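Local structure of mandelate racemase/muconate lactonizing enzyme/Enolase superfamily (Rhodobacter sphaeroides, 2HZG) at residues W111-R116 with P360-Q365; A122-L126 with Q317-G321. The protein belongs to the enolase superfamily, pairing an N-terminal domain with a beta/alpha barrel that carries a sodium ion. All blocks are in the same frame, centred on the assembly; numbering follows the deposited sequence.

Contact 1 of 2, residues W111-R116 with P360-Q365; sequences WDLLGR and PGLGLQ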
loop_
_atom_site.group_PDB
_atom_site.type_symbol
_atom_site.label_atom_id
_atom_site.label_comp_id
_atom_site.label_asym_id
_atom_site.label_seq_id
_atom_site.Cartn_x
_atom_site.Cartn_y
_atom_site.Cartn_z
ATOM N N TRP A 111 11.273 -20.243 0.558
ATOM C CA TRP A 111 11.988 -20.728 1.728
ATOM C C TRP A 111 11.591 -22.150 2.114
ATOM O O TRP A 111 12.459 -22.959 2.430
ATOM C CB TRP A 111 11.778 -19.804 2.914
ATOM C CG TRP A 111 12.422 -18.453 2.706
ATOM C CD1 TRP A 111 11.794 -17.300 2.378
ATOM C CD2 TRP A 111 13.812 -18.148 2.802
ATOM N NE1 TRP A 111 12.708 -16.277 2.284
ATOM C CE2 TRP A 111 13.957 -16.774 2.523
ATOM C CE3 TRP A 111 14.964 -18.909 3.100
ATOM C CZ2 TRP A 111 15.199 -16.134 2.532
ATOM C CZ3 TRP A 111 16.190 -18.279 3.104
ATOM C CH2 TRP A 111 16.304 -16.902 2.833
ATOM N N ASP A 112 10.284 -22.428 2.086
ATOM C CA ASP A 112 9.765 -23.767 2.323
ATOM C C ASP A 112 10.339 -24.771 1.302
ATOM O O ASP A 112 10.862 -25.821 1.695
ATOM C CB ASP A 112 8.228 -23.756 2.303
ATOM C CG ASP A 112 7.623 -25.058 2.857
ATOM O OD1 ASP A 112 8.131 -25.574 3.887
ATOM O OD2 ASP A 112 6.643 -25.563 2.268
ATOM N N LEU A 113 10.263 -24.428 0.009
ATOM C CA LEU A 113 10.767 -25.279 -1.076
ATOM C C LEU A 113 12.270 -25.540 -0.907
ATOM O O LEU A 113 12.709 -26.678 -0.895
ATOM C CB LEU A 113 10.495 -24.633 -2.452
ATOM C CG LEU A 113 10.677 -25.431 -3.762
ATOM C CD1 LEU A 113 9.923 -24.745 -4.913
ATOM C CD2 LEU A 113 12.143 -25.673 -4.139
ATOM N N LEU A 114 13.061 -24.486 -0.774
ATOM C CA LEU A 114 14.500 -24.690 -0.622
ATOM C C LEU A 114 14.826 -25.465 0.658
ATOM O O LEU A 114 15.718 -26.304 0.647
ATOM C CB LEU A 114 15.293 -23.370 -0.707
ATOM C CG LEU A 114 15.343 -22.754 -2.123
ATOM C CD1 LEU A 114 16.132 -21.437 -2.116
ATOM C CD2 LEU A 114 15.962 -23.694 -3.143
ATOM N N GLY A 115 14.112 -25.179 1.753
ATOM C CA GLY A 115 14.334 -25.898 2.998
ATOM C C GLY A 115 14.022 -27.378 2.874
ATOM O O GLY A 115 14.785 -28.223 3.332
ATOM N N ARG A 116 12.905 -27.689 2.240
ATOM C CA ARG A 116 12.517 -29.074 1.985
ATOM C C ARG A 116 13.514 -29.793 1.073
ATOM O O ARG A 116 13.878 -30.938 1.331
ATOM C CB ARG A 116 11.093 -29.143 1.423
ATOM C CG ARG A 116 10.031 -28.811 2.497
ATOM C CD ARG A 116 8.734 -28.325 1.869
ATOM N NE ARG A 116 8.204 -29.318 0.938
ATOM C CZ ARG A 116 7.333 -30.267 1.278
ATOM N NH1 ARG A 116 6.888 -30.332 2.526
ATOM N NH2 ARG A 116 6.917 -31.153 0.373
ATOM N N PRO A 360 12.292 -29.438 8.124
ATOM C CA PRO A 360 12.688 -28.735 6.885
ATOM C C PRO A 360 11.691 -27.690 6.377
ATOM O O PRO A 360 10.473 -27.881 6.496
ATOM C CB PRO A 360 12.801 -29.873 5.854
ATOM C CG PRO A 360 13.116 -31.097 6.686
ATOM C CD PRO A 360 12.214 -30.900 7.894
ATOM N N GLY A 361 12.217 -26.624 5.769
ATOM C CA GLY A 361 11.397 -25.513 5.298
ATOM C C GLY A 361 10.622 -24.888 6.445
ATOM O O GLY A 361 11.163 -24.645 7.519
ATOM N N LEU A 362 9.335 -24.660 6.218
ATOM C CA LEU A 362 8.446 -24.156 7.258
ATOM C C LEU A 362 8.017 -25.254 8.238
ATOM O O LEU A 362 7.352 -24.971 9.235
ATOM C CB LEU A 362 7.229 -23.443 6.627
ATOM C CG LEU A 362 7.595 -22.166 5.828
ATOM C CD1 LEU A 362 6.384 -21.521 5.120
ATOM C CD2 LEU A 362 8.296 -21.127 6.720
ATOM N N GLY A 363 8.375 -26.507 7.936
ATOM C CA GLY A 363 8.297 -27.591 8.919
ATOM C C GLY A 363 6.909 -28.163 9.147
ATOM O O GLY A 363 6.699 -28.905 10.111
ATOM N N LEU A 364 5.971 -27.849 8.253
ATOM C CA LEU A 364 4.588 -28.303 8.346
ATOM C C LEU A 364 4.063 -28.635 6.973
ATOM O O LEU A 364 4.472 -28.034 5.972
ATOM C CB LEU A 364 3.677 -27.244 9.001
ATOM C CG LEU A 364 4.045 -26.854 10.438
ATOM C CD1 LEU A 364 3.365 -25.555 10.819
ATOM C CD2 LEU A 364 3.720 -27.985 11.455
ATOM N N GLN A 365 3.153 -29.595 6.930
ATOM C CA GLN A 365 2.597 -30.061 5.675
ATOM C C GLN A 365 1.239 -29.393 5.469
ATOM O O GLN A 365 0.397 -29.382 6.389
ATOM C CB GLN A 365 2.451 -31.593 5.739
ATOM C CG GLN A 365 2.314 -32.312 4.400
ATOM C CD GLN A 365 3.641 -32.514 3.655
ATOM O OE1 GLN A 365 3.633 -32.953 2.510
ATOM N NE2 GLN A 365 4.771 -32.155 4.278
HETATM O O HOH W 1 7.247 -28.007 4.835
HETATM O O HOH W 2 4.553 -27.049 3.276
#
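A type II' beta turn from Pro-360 to Gly-363 is caught by helix 99-118 through one carboxylate, that of Asp-112, which accepts the amide of Leu-362. The bond from Leu-362 N to Asp-112 OD1 is 2.8 Å long and nearly straight (164° at the hydrogen). It reaches the oxygen on its anti side, 23° out of the carboxylate plane. A chi1 of -167°, with CG anti to the backbone N, carries the carboxylate across to the turn amide. The side chains of Asp-112 and Leu-362 cross at about a right angle, Leu-362 CG lying 3.9 Å from Asp-112 CB, while the leucine continues onto Leu-310 and Ala-314 of helix 309-316. This is a worked case of joining domains by helix and turn: the helix belongs to the N-terminal domain of the enolase superfamily, the turn to the chain that follows the barrel strands. Two glycines allow the close approach: Gly-115 CA and Gly-361 CA are 3.8 Å apart, and neither position has room for a CB. Gly-361 also takes the positive phi that the second position of a II' turn requires. Alongside, Pro-360 CB rests 3.6 Å from Gly-115 O and packs on the backbone of Arg-116. Water completes the polar side. One molecule is hydrogen-bonded to Asp-112 OD1 (2.8 Å) and Leu-364 O (3.0 Å), and accepts from Arg-116 NH1 in the guanidinium plane. A second water joins Asp-112 OD2 to Leu-364 O. Both carboxylate oxygens are thus gripped by protein as well as water, since OD2 also accepts from Trp-41 N. Arg-116, bent at chi3, gives NE to Ile-39 O; its nearby charge, bridged by the first water, would be expected to favour the ionised carboxylate.

Contact 2 of 2, residues A122-L126 with Q317-G321; sequences AWALL and QPFAG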
loop_
_atom_site.group_PDB
_atom_site.type_symbol
_atom_site.label_atom_id
_atom_site.label_comp_id
_atom_site.label_asym_id
_atom_site.label_seq_id
_atom_site.Cartn_x
_atom_site.Cartn_y
_atom_site.Cartn_z
ATOM N N ALA A 122 13.798 -23.357 7.522
ATOM C CA ALA A 122 13.876 -22.049 6.911
ATOM C C ALA A 122 14.723 -21.106 7.754
ATOM O O ALA A 122 15.510 -20.342 7.199
ATOM C CB ALA A 122 12.457 -21.478 6.674
ATOM N N TRP A 123 14.596 -21.178 9.084
ATOM C CA TRP A 123 15.393 -20.295 9.972
ATOM C C TRP A 123 16.894 -20.520 9.834
ATOM O O TRP A 123 17.667 -19.591 10.030
ATOM C CB TRP A 123 15.018 -20.404 11.451
ATOM C CG TRP A 123 14.998 -21.815 12.027
ATOM C CD1 TRP A 123 13.896 -22.626 12.165
ATOM C CD2 TRP A 123 16.112 -22.559 12.569
ATOM N NE1 TRP A 123 14.260 -23.823 12.750
ATOM C CE2 TRP A 123 15.607 -23.807 13.006
ATOM C CE3 TRP A 123 17.482 -22.288 12.736
ATOM C CZ2 TRP A 123 16.430 -24.789 13.586
ATOM C CZ3 TRP A 123 18.296 -23.269 13.283
ATOM C CH2 TRP A 123 17.764 -24.501 13.715
ATOM N N ALA A 124 17.291 -21.759 9.549
ATOM C CA ALA A 124 18.706 -22.067 9.314
ATOM C C ALA A 124 19.133 -21.423 8.008
ATOM O O ALA A 124 20.183 -20.825 7.934
ATOM C CB ALA A 124 18.945 -23.587 9.285
ATOM N N LEU A 125 18.286 -21.517 6.988
ATOM C CA LEU A 125 18.552 -20.863 5.708
ATOM C C LEU A 125 18.586 -19.338 5.834
ATOM O O LEU A 125 19.326 -18.686 5.111
ATOM C CB LEU A 125 17.570 -21.317 4.637
ATOM C CG LEU A 125 17.595 -22.785 4.179
ATOM C CD1 LEU A 125 16.479 -23.046 3.159
ATOM C CD2 LEU A 125 18.955 -23.192 3.599
ATOM N N LEU A 126 17.791 -18.791 6.763
ATOM C CA LEU A 126 17.784 -17.357 7.070
ATOM C C LEU A 126 19.019 -16.901 7.814
ATOM O O LEU A 126 19.271 -15.702 7.926
ATOM C CB LEU A 126 16.564 -16.981 7.916
ATOM C CG LEU A 126 15.231 -16.663 7.258
ATOM C CD1 LEU A 126 14.285 -16.219 8.393
ATOM C CD2 LEU A 126 15.344 -15.572 6.156
ATOM N N GLN A 317 9.826 -17.734 12.014
ATOM C CA GLN A 317 11.157 -17.863 11.391
ATOM C C GLN A 317 12.059 -16.630 11.605
ATOM O O GLN A 317 13.202 -16.784 12.015
ATOM C CB GLN A 317 11.077 -18.197 9.890
ATOM C CG GLN A 317 10.221 -19.418 9.495
ATOM C CD GLN A 317 10.764 -20.744 10.020
ATOM O OE1 GLN A 317 11.978 -20.901 10.248
ATOM N NE2 GLN A 317 9.867 -21.697 10.229
ATOM N N PRO A 318 11.551 -15.401 11.354
ATOM C CA PRO A 318 12.455 -14.238 11.406
ATOM C C PRO A 318 13.045 -13.883 12.772
ATOM O O PRO A 318 13.963 -13.052 12.840
ATOM C CB PRO A 318 11.562 -13.089 10.926
ATOM C CG PRO A 318 10.437 -13.779 10.174
ATOM C CD PRO A 318 10.186 -14.981 10.982
ATOM N N PHE A 319 12.521 -14.460 13.850
ATOM C CA PHE A 319 13.112 -14.215 15.163
ATOM C C PHE A 319 13.417 -15.500 15.922
ATOM O O PHE A 319 13.626 -15.470 17.133
ATOM C CB PHE A 319 12.317 -13.162 15.998
ATOM C CG PHE A 319 10.970 -13.633 16.584
ATOM C CD1 PHE A 319 10.739 -13.545 17.968
ATOM C CD2 PHE A 319 9.911 -14.050 15.761
ATOM C CE1 PHE A 319 9.514 -13.895 18.524
ATOM C CE2 PHE A 319 8.688 -14.425 16.298
ATOM C CZ PHE A 319 8.475 -14.344 17.700
ATOM N N ALA A 320 13.484 -16.618 15.188
ATOM C CA ALA A 320 13.766 -17.934 15.768
ATOM C C ALA A 320 15.066 -17.912 16.576
ATOM O O ALA A 320 15.140 -18.455 17.671
ATOM C CB ALA A 320 13.849 -18.997 14.670
ATOM N N GLY A 321 16.095 -17.277 16.024
ATOM C CA GLY A 321 17.412 -17.282 16.652
ATOM C C GLY A 321 17.643 -16.165 17.639
ATOM O O GLY A 321 18.736 -16.055 18.186
#
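Gln-317 OE1 meets the first turn of helix 122-125, lying 2.9 Å from Trp-123 N and 3.2 Å from Trp-123 CD1. The oxygen comes to the edge of the indole, near its plane, and the amide and ring planes are only 5° apart, so the two flat groups lie almost in one sheet rather than stacked. The side chains themselves cross at about a right angle. Ala-122 CB lies over one face of this amide, 3.8 Å from Gln-317 CD. On another flank the Trp-123 CB packs against Ala-320 CB (3.7 Å), an apolar contact that places the alanine obliquely to the ring. Leu-126, four residues on from Ala-122, sets its CD1 branch 3.8 Å from Gln-317 O and 4.0 Å from Pro-318 CA, resting on backbone as much as on side chain. A chi1 of 52° folds the indole of Trp-123 back over its own backbone, which brings CD1 to the same oxygen that faces the Trp-123 amide. In the next shell, both polar groups are fixed from their other ends. Trp-123 NE1 donates to Pro-357 O, and Gln-317 NE2 is bonded to Ser-313 OG. That hydroxyl also bonds Leu-362 O, which can only accept, so it is left to accept from NE2, and OE1 is directed at the helix. Leu-284 of helix 284-297 touches Ala-122, Leu-126 and Gln-317 alike, so a barrel helix covers the seam between the N-terminal domain's short helix and the loop that leads into barrel strand 327-331. The side-chain oxygen Gln-317 OE1 thus sits at the amino end of a short helix, where the partial positive charge of the first turn would probably favour it, within otherwise largely apolar packing.

How the contacts relate
Contacts 1 and 2 are neighbours on one interdomain seam, their centres 11 Å apart, with contact 2 nested inside the chain loop that contact 1 closes. The turn and the short helix are tied directly by a probable hydrogen bond between Gly-361 O and Ala-122 N, 2.9 Å apart. Trp-111 CZ3 packs 3.7 Å from Leu-125 CB, linking the two successive helices. The sodium ligands Asp-199, Glu-227 and Glu-254 lie at or just past the C-terminal ends of their barrel strands. Segment 317-321 belongs to a loop running from a helix into the next strand, which in a beta/alpha barrel lies at the N-terminal end of the strands, so contact 2 sits at the end of the barrel opposite the sodium ligands.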